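Universal stress protein MT1672 (Mycobacterium tuberculosis, PDB 1TQ8) is a universal stress protein of the UspA family whose exact role is not established, with a parallel-sheet fold that in relatives often binds nucleotides. Local coordinates at residues 88-92 / 93-97. Sequence-based numbering, arbitrary orientation.
Sequences ERAHN and AGAKN
A90 and H91 give their carbonyl oxygens to the amides that follow helix 79-91, ending it in a Schellman motif. A95 N donates to A90 O at 3.2 Å, 35° out of the carbonyl plane, and G94 N reaches H91 O at 2.7 Å from above that carbonyl's plane. A93 N also lies within bonding distance of A90 O, but its modelled position is doubtful. G94, with a phi of 98°, is the C-prime residue that turns the chain back. The methyl groups of A90 and A95 meet, CB to CB 4.2 Å, and both pack on L47 of strand 46-52. The H91 side chain, CG beside the backbone N and opposite the carbonyl carbon (chi1 -75°), lies along the returning chain. Its CD2 edge faces A95 O in the ring plane at 3.0 Å, and the same oxygen takes a nearly straight contact from the CA-H of H91. In that plane too, a water 2.6 Å from H91 NE2 donates to K96 O. Between helix 79-91 and strand 97-103, A90 O and H91 O are thus gripped by loop amides and K96 O by the water, whereas across this turn A95 O meets only C-H groups of H91.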
loop_
_atom_site.group_PDB
_atom_site.type_symbol
_atom_site.label_atom_id
_atom_site.label_comp_id
_atom_site.label_asym_id
_atom_site.label_seq_id
_atom_site.Cartn_x
_atom_site.Cartn_y
_atom_site.Cartn_z
ATOM N N GLU A 88 -30.441 -5.867 5.813
ATOM C CA GLU A 88 -31.109 -6.838 6.682
ATOM C C GLU A 88 -30.140 -7.423 7.689
ATOM O O GLU A 88 -30.471 -7.588 8.863
ATOM C CB GLU A 88 -31.742 -7.975 5.868
ATOM C CG GLU A 88 -32.903 -7.531 4.987
ATOM C CD GLU A 88 -34.168 -7.186 5.777
ATOM O OE1 GLU A 88 -34.075 -6.453 6.792
ATOM O OE2 GLU A 88 -35.264 -7.639 5.370
ATOM N N ARG A 89 -28.934 -7.736 7.238
ATOM C CA ARG A 89 -27.960 -8.304 8.145
ATOM C C ARG A 89 -27.498 -7.271 9.169
ATOM O O ARG A 89 -27.263 -7.607 10.325
ATOM C CB ARG A 89 -26.775 -8.868 7.365
ATOM C CG ARG A 89 -25.777 -9.590 8.242
ATOM C CD ARG A 89 -25.076 -10.689 7.486
ATOM N NE ARG A 89 -24.189 -11.438 8.368
ATOM C CZ ARG A 89 -23.553 -12.550 8.015
ATOM N NH1 ARG A 89 -23.709 -13.049 6.793
ATOM N NH2 ARG A 89 -22.759 -13.162 8.881
ATOM N N ALA A 90 -27.379 -6.014 8.760
ATOM C CA ALA A 90 -26.959 -4.983 9.706
ATOM C C ALA A 90 -27.950 -4.931 10.873
ATOM O O ALA A 90 -27.546 -4.915 12.039
ATOM C CB ALA A 90 -26.872 -3.614 9.020
ATOM N N HIS A 91 -29.244 -4.909 10.558
ATOM C CA HIS A 91 -30.275 -4.872 11.598
ATOM C C HIS A 91 -30.123 -6.065 12.550
ATOM O O HIS A 91 -30.039 -5.884 13.761
ATOM C CB HIS A 91 -31.675 -4.859 10.965
ATOM C CG HIS A 91 -32.060 -3.532 10.375
ATOM N ND1 HIS A 91 -32.857 -3.415 9.253
ATOM C CD2 HIS A 91 -31.760 -2.266 10.753
ATOM C CE1 HIS A 91 -33.027 -2.136 8.965
ATOM N NE2 HIS A 91 -32.372 -1.417 9.859
ATOM N N ASN A 92 -30.054 -7.274 12.007
ATOM C CA ASN A 92 -29.909 -8.453 12.847
ATOM C C ASN A 92 -28.655 -8.416 13.696
ATOM O O ASN A 92 -28.448 -9.282 14.540
ATOM C CB ASN A 92 -29.900 -9.725 12.003
ATOM C CG ASN A 92 -31.144 -9.861 11.160
ATOM O OD1 ASN A 92 -32.176 -9.259 11.463
ATOM N ND2 ASN A 92 -31.062 -10.664 10.103
ATOM N N ALA A 93 -27.807 -7.423 13.474
ATOM C CA ALA A 93 -26.585 -7.320 14.251
ATOM C C ALA A 93 -26.695 -6.199 15.275
ATOM O O ALA A 93 -25.704 -5.814 15.893
ATOM C CB ALA A 93 -25.403 -7.086 13.337
ATOM N N GLY A 94 -27.901 -5.669 15.447
ATOM C CA GLY A 94 -28.101 -4.615 16.427
ATOM C C GLY A 94 -28.103 -3.192 15.902
ATOM O O GLY A 94 -28.414 -2.262 16.651
ATOM N N ALA A 95 -27.749 -3.009 14.633
ATOM C CA ALA A 95 -27.731 -1.681 14.037
ATOM C C ALA A 95 -29.173 -1.234 13.818
ATOM O O ALA A 95 -29.921 -1.885 13.089
ATOM C CB ALA A 95 -26.975 -1.718 12.714
ATOM N N LYS A 96 -29.562 -0.128 14.445
ATOM C CA LYS A 96 -30.927 0.391 14.326
ATOM C C LYS A 96 -31.137 1.338 13.148
ATOM O O LYS A 96 -32.128 1.232 12.426
ATOM C CB LYS A 96 -31.335 1.138 15.603
ATOM C CG LYS A 96 -31.436 0.301 16.869
ATOM C CD LYS A 96 -32.731 -0.499 16.932
ATOM C CE LYS A 96 -32.969 -1.053 18.341
ATOM N NZ LYS A 96 -33.013 0.030 19.387
ATOM N N ASN A 97 -30.208 2.272 12.970
ATOM C CA ASN A 97 -30.301 3.269 11.909
ATOM C C ASN A 97 -29.386 2.932 10.733
ATOM O O ASN A 97 -28.205 3.285 10.726
ATOM C CB ASN A 97 -29.934 4.631 12.488
ATOM C CG ASN A 97 -30.234 4.716 13.975
ATOM O OD1 ASN A 97 -31.346 4.421 14.408
ATOM N ND2 ASN A 97 -29.241 5.113 14.765
HETATM O O HOH W 1 -32.580 1.221 9.863
#